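Local coordinates for probable membrane transporter protein MamO (Magnetospirillum magneticum, PDB 5HMA) that promotes magnetite nucleation in magnetosomes by binding transition metals and activates the protease MamE, although its own trypsin-like domain is probably not proteolytic, at residues Q100-M108 with S139-Q147. Residues are numbered along the deposited sequence; the frame is centred on the assembly and turned at random.
Sequences QVFAFGRNM and SDAVYSWEQ
Ala-103 packs at the tight end of the contact: its CB sits 3.8 Å from CB of Ala-141 and 4.0 Å from CG2 of Val-142. Beside this patch CG2 of Val-101 lies alongside CB of Ser-139, in the type I turn from Ser-139 to Val-142; there Ser-139 OG accepts from the backbone N of Ala-141, an ST turn.

The side chain of Gln-147 holds the loop in shape. With CG anti to its own carbonyl carbon (chi1 -71°), its amide reaches back over the loop. OE1 accepts from the backbone N of both Tyr-143 and Ser-144, the former in the carbonyl plane, the latter tilted from it. That double grip fixes the amide's rotation and turns NE2 to the carbonyl O of Ala-141 at 3.2 Å, with a weak bond on to Ala-103 O. A water donates to the carbonyl oxygens of Phe-104 and Gln-147, bridging the two backbones.

Toward Met-108 the fit is looser and more open to solvent. The carboxylate of Glu-146 lies against CA and CB of Asn-107, and OE1 receives only a weak, bent bond from the N of Met-108 (3.2 Å, 126°). Met-108 CE merely meets the Trp-145 indole at its edge, while CG of Glu-146 covers one face of that ring, 3.3 Å above its centre.

The 3-10 segment 145-147 leads into Thr-148, which by sequence stands where trypsin-like proteases carry the nucleophilic serine of Ser-Gly-Gly, consistent with a domain that is probably not a protease. The loop joining strands 131-139 and 151-153 packs along strand 100-106, which pairs antiparallel with 112-121 and 151-153. Ser-24 OG, on strand 23-29 of the N-terminal barrel, is hydrogen-bonded to both Arg-106 N and Glu-146 O.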
ATOM      1  N   GLN A 100      10.435  11.449 -10.262  1.00 47.76           N
ATOM      2  CA  GLN A 100      10.989  10.475  -9.334  1.00 46.79           C
ATOM      3  C   GLN A 100       9.977  10.123  -8.263  1.00 46.84           C
ATOM      4  O   GLN A 100       9.355  11.014  -7.673  1.00 51.83           O
ATOM      5  CB  GLN A 100      12.258  11.027  -8.698  1.00 52.04           C
ATOM      6  CG  GLN A 100      13.092  10.008  -7.976  1.00 64.42           C
ATOM      7  CD  GLN A 100      14.347  10.629  -7.402  1.00 80.10           C
ATOM      8  OE1 GLN A 100      15.239   9.929  -6.932  1.00104.98           O
ATOM      9  NE2 GLN A 100      14.418  11.954  -7.433  1.00 72.53           N
ATOM     10  N   VAL A 101       9.809   8.829  -8.010  1.00 43.64           N
ATOM     11  CA  VAL A 101       8.928   8.370  -6.933  1.00 40.84           C
ATOM     12  C   VAL A 101       9.636   7.325  -6.087  1.00 49.93           C
ATOM     13  O   VAL A 101      10.706   6.835  -6.444  1.00 47.73           O
ATOM     14  CB  VAL A 101       7.602   7.814  -7.483  1.00 43.78           C
ATOM     15  CG1 VAL A 101       6.761   8.955  -8.045  1.00 43.39           C
ATOM     16  CG2 VAL A 101       7.871   6.775  -8.574  1.00 45.20           C
ATOM     17  N   PHE A 102       9.038   6.990  -4.952  1.00 42.94           N
ATOM     18  CA  PHE A 102       9.658   6.077  -4.001  1.00 44.23           C
ATOM     19  C   PHE A 102       8.609   5.094  -3.538  1.00 45.82           C
ATOM     20  O   PHE A 102       7.523   5.491  -3.107  1.00 43.84           O
ATOM     21  CB  PHE A 102      10.259   6.837  -2.811  1.00 39.89           C
ATOM     22  CG  PHE A 102      11.224   7.914  -3.219  1.00 48.21           C
ATOM     23  CD1 PHE A 102      10.758   9.139  -3.697  1.00 48.08           C
ATOM     24  CD2 PHE A 102      12.597   7.702  -3.141  1.00 46.15           C
ATOM     25  CE1 PHE A 102      11.647  10.133  -4.098  1.00 54.94           C
ATOM     26  CE2 PHE A 102      13.492   8.700  -3.520  1.00 50.47           C
ATOM     27  CZ  PHE A 102      13.016   9.912  -4.010  1.00 50.09           C
ATOM     28  N   ALA A 103       8.921   3.809  -3.651  1.00 45.87           N
ATOM     29  CA  ALA A 103       7.972   2.771  -3.277  1.00 44.95           C
ATOM     30  C   ALA A 103       8.437   2.116  -1.988  1.00 49.10           C
ATOM     31  O   ALA A 103       9.545   1.589  -1.914  1.00 52.99           O
ATOM     32  CB  ALA A 103       7.840   1.753  -4.395  1.00 43.99           C
ATOM     33  N   PHE A 104       7.596   2.186  -0.964  1.00 44.34           N
ATOM     34  CA  PHE A 104       7.948   1.670   0.362  1.00 38.94           C
ATOM     35  C   PHE A 104       7.164   0.390   0.655  1.00 44.48           C
ATOM     36  O   PHE A 104       6.019   0.247   0.217  1.00 51.29           O
ATOM     37  CB  PHE A 104       7.643   2.708   1.459  1.00 37.58           C
ATOM     38  CG  PHE A 104       8.617   3.858   1.525  1.00 47.14           C
ATOM     39  CD1 PHE A 104       8.510   4.929   0.643  1.00 41.12           C
ATOM     40  CD2 PHE A 104       9.608   3.891   2.497  1.00 40.77           C
ATOM     41  CE1 PHE A 104       9.395   6.008   0.722  1.00 51.41           C
ATOM     42  CE2 PHE A 104      10.491   4.966   2.583  1.00 49.54           C
ATOM     43  CZ  PHE A 104      10.387   6.023   1.691  1.00 45.08           C
ATOM     44  N   GLY A 105       7.760  -0.516   1.425  1.00 44.20           N
ATOM     45  CA  GLY A 105       7.065  -1.716   1.875  1.00 42.20           C
ATOM     46  C   GLY A 105       7.703  -2.273   3.138  1.00 47.95           C
ATOM     47  O   GLY A 105       8.628  -1.667   3.690  1.00 43.55           O
ATOM     48  N   ARG A 106       7.207  -3.415   3.607  1.00 45.97           N
ATOM     49  CA  ARG A 106       7.842  -4.128   4.708  1.00 51.53           C
ATOM     50  C   ARG A 106       7.915  -5.591   4.322  1.00 53.63           C
ATOM     51  O   ARG A 106       6.953  -6.161   3.795  1.00 58.95           O
ATOM     52  CB  ARG A 106       7.085  -3.944   6.045  1.00 51.57           C
ATOM     53  CG  ARG A 106       6.897  -2.480   6.461  1.00 62.16           C
ATOM     54  CD  ARG A 106       6.845  -2.281   7.971  1.00 65.32           C
ATOM     55  NE  ARG A 106       8.165  -2.043   8.543  1.00 74.00           N
ATOM     56  CZ  ARG A 106       8.688  -0.844   8.790  1.00 64.48           C
ATOM     57  NH1 ARG A 106       8.015   0.260   8.513  1.00 41.87           N
ATOM     58  NH2 ARG A 106       9.899  -0.751   9.314  1.00 73.05           N
ATOM     59  N   ASN A 107       9.060  -6.201   4.588  1.00 52.26           N
ATOM     60  CA  ASN A 107       9.237  -7.583   4.207  1.00 56.21           C
ATOM     61  C   ASN A 107       8.643  -8.537   5.261  1.00 61.04           C
ATOM     62  O   ASN A 107       8.020  -8.114   6.237  1.00 54.94           O
ATOM     63  CB  ASN A 107      10.724  -7.874   3.948  1.00 49.06           C
ATOM     64  CG  ASN A 107      11.584  -7.780   5.196  1.00 62.79           C
ATOM     65  OD1 ASN A 107      11.093  -7.769   6.324  1.00 58.37           O
ATOM     66  ND2 ASN A 107      12.894  -7.729   4.992  1.00 59.25           N
ATOM     67  N   MET A 108       8.859  -9.827   5.045  1.00 67.91           N
ATOM     68  CA  MET A 108       8.257 -10.883   5.851  1.00 73.86           C
ATOM     69  C   MET A 108       8.774 -10.872   7.290  1.00 72.10           C
ATOM     70  O   MET A 108       8.193 -11.513   8.162  1.00 70.12           O
ATOM     71  CB  MET A 108       8.528 -12.239   5.188  1.00 73.48           C
ATOM     72  CG  MET A 108       7.695 -13.390   5.691  1.00101.90           C
ATOM     73  SD  MET A 108       6.994 -14.313   4.313  1.00126.58           S
ATOM     74  CE  MET A 108       8.446 -14.576   3.288  1.00112.62           C
ATOM     75  N   SER A 139       5.805   2.351 -12.760  1.00 49.40           N
ATOM     76  CA  SER A 139       7.123   2.821 -12.371  1.00 53.44           C
ATOM     77  C   SER A 139       8.029   1.640 -12.051  1.00 57.42           C
ATOM     78  O   SER A 139       7.570   0.570 -11.641  1.00 59.44           O
ATOM     79  CB  SER A 139       7.036   3.749 -11.161  1.00 47.13           C
ATOM     80  OG  SER A 139       7.123   2.989  -9.975  1.00 55.45           O
ATOM     81  N   ASP A 140       9.325   1.847 -12.230  1.00 52.82           N
ATOM     82  CA  ASP A 140      10.298   0.818 -11.906  1.00 61.67           C
ATOM     83  C   ASP A 140      10.721   0.879 -10.435  1.00 60.46           C
ATOM     84  O   ASP A 140      11.708   0.256 -10.051  1.00 69.30           O
ATOM     85  CB  ASP A 140      11.523   0.936 -12.828  1.00 63.09           C
ATOM     86  CG  ASP A 140      11.952   2.379 -13.057  1.00 78.64           C
ATOM     87  OD1 ASP A 140      11.794   3.209 -12.142  1.00 75.50           O
ATOM     88  OD2 ASP A 140      12.451   2.689 -14.158  1.00 83.49           O
ATOM     89  N   ALA A 141       9.980   1.621  -9.612  1.00 54.90           N
ATOM     90  CA  ALA A 141      10.280   1.670  -8.171  1.00 59.68           C
ATOM     91  C   ALA A 141       9.768   0.415  -7.466  1.00 54.82           C
ATOM     92  O   ALA A 141      10.206   0.082  -6.369  1.00 47.97           O
ATOM     93  CB  ALA A 141       9.678   2.912  -7.520  1.00 47.51           C
ATOM     94  N   VAL A 142       8.821  -0.262  -8.103  1.00 51.59           N
ATOM     95  CA  VAL A 142       8.262  -1.504  -7.578  1.00 47.77           C
ATOM     96  C   VAL A 142       9.017  -2.696  -8.166  1.00 60.31           C
ATOM     97  O   VAL A 142       8.924  -2.971  -9.364  1.00 70.91           O
ATOM     98  CB  VAL A 142       6.766  -1.580  -7.879  1.00 53.64           C
ATOM     99  CG1 VAL A 142       6.197  -2.944  -7.497  1.00 53.56           C
ATOM    100  CG2 VAL A 142       6.034  -0.422  -7.181  1.00 50.15           C
ATOM    101  N   TYR A 143       9.783  -3.388  -7.325  1.00 60.67           N
ATOM    102  CA  TYR A 143      10.639  -4.482  -7.787  1.00 67.39           C
ATOM    103  C   TYR A 143      10.301  -5.823  -7.113  1.00 70.39           C
ATOM    104  O   TYR A 143      10.757  -6.875  -7.560  1.00 67.32           O
ATOM    105  CB  TYR A 143      12.121  -4.136  -7.544  1.00 62.45           C
ATOM    106  CG  TYR A 143      12.526  -4.186  -6.081  1.00 72.08           C
ATOM    107  CD1 TYR A 143      12.208  -3.146  -5.208  1.00 66.94           C
ATOM    108  CD2 TYR A 143      13.222  -5.279  -5.570  1.00 72.66           C
ATOM    109  CE1 TYR A 143      12.562  -3.200  -3.861  1.00 71.48           C
ATOM    110  CE2 TYR A 143      13.586  -5.340  -4.229  1.00 69.42           C
ATOM    111  CZ  TYR A 143      13.254  -4.303  -3.377  1.00 76.41           C
ATOM    112  OH  TYR A 143      13.618  -4.376  -2.045  1.00 73.08           O
ATOM    113  N   SER A 144       9.516  -5.787  -6.037  1.00 59.38           N
ATOM    114  CA  SER A 144       9.259  -6.997  -5.253  1.00 56.56           C
ATOM    115  C   SER A 144       7.783  -7.193  -4.929  1.00 61.40           C
ATOM    116  O   SER A 144       7.075  -6.239  -4.636  1.00 54.10           O
ATOM    117  CB  SER A 144      10.059  -6.969  -3.944  1.00 56.52           C
ATOM    118  OG  SER A 144       9.627  -7.987  -3.039  1.00 68.78           O
ATOM    119  N   TRP A 145       7.337  -8.446  -4.962  1.00 58.42           N
ATOM    120  CA  TRP A 145       5.990  -8.794  -4.544  1.00 52.43           C
ATOM    121  C   TRP A 145       5.671  -8.267  -3.138  1.00 46.86           C
ATOM    122  O   TRP A 145       4.518  -7.969  -2.828  1.00 47.91           O
ATOM    123  CB  TRP A 145       5.797 -10.315  -4.601  1.00 54.61           C
ATOM    124  CG  TRP A 145       6.617 -11.065  -3.617  1.00 69.05           C
ATOM    125  CD1 TRP A 145       7.890 -11.517  -3.787  1.00 72.90           C
ATOM    126  CD2 TRP A 145       6.217 -11.472  -2.298  1.00 73.65           C
ATOM    127  NE1 TRP A 145       8.310 -12.179  -2.659  1.00 76.69           N
ATOM    128  CE2 TRP A 145       7.303 -12.170  -1.731  1.00 76.75           C
ATOM    129  CE3 TRP A 145       5.047 -11.317  -1.546  1.00 75.90           C
ATOM    130  CZ2 TRP A 145       7.255 -12.707  -0.444  1.00 81.55           C
ATOM    131  CZ3 TRP A 145       5.001 -11.850  -0.270  1.00 79.97           C
ATOM    132  CH2 TRP A 145       6.099 -12.536   0.268  1.00 85.06           C
ATOM    133  N   GLU A 146       6.690  -8.109  -2.301  1.00 54.46           N
ATOM    134  CA  GLU A 146       6.471  -7.641  -0.934  1.00 58.57           C
ATOM    135  C   GLU A 146       6.071  -6.176  -0.858  1.00 51.05           C
ATOM    136  O   GLU A 146       5.548  -5.725   0.161  1.00 60.86           O
ATOM    137  CB  GLU A 146       7.723  -7.889  -0.097  1.00 52.69           C
ATOM    138  CG  GLU A 146       8.183  -9.327  -0.200  1.00 73.62           C
ATOM    139  CD  GLU A 146       9.201  -9.690   0.847  1.00 89.40           C
ATOM    140  OE1 GLU A 146       8.809 -10.315   1.866  1.00 86.15           O
ATOM    141  OE2 GLU A 146      10.391  -9.350   0.639  1.00 86.22           O
ATOM    142  N   GLN A 147       6.297  -5.430  -1.934  1.00 53.25           N
ATOM    143  CA  GLN A 147       5.939  -4.006  -1.958  1.00 47.50           C
ATOM    144  C   GLN A 147       4.469  -3.820  -2.285  1.00 42.11           C
ATOM    145  O   GLN A 147       3.924  -2.721  -2.168  1.00 44.24           O
ATOM    146  CB  GLN A 147       6.788  -3.245  -2.979  1.00 50.63           C
ATOM    147  CG  GLN A 147       8.237  -3.065  -2.590  1.00 46.73           C
ATOM    148  CD  GLN A 147       9.059  -2.549  -3.750  1.00 53.43           C
ATOM    149  OE1 GLN A 147       9.132  -3.197  -4.796  1.00 54.06           O
ATOM    150  NE2 GLN A 147       9.670  -1.371  -3.584  1.00 48.60           N
TER
HETATM  151  O   HOH W   1       5.128  -0.309  -2.216  1.00 45.62           O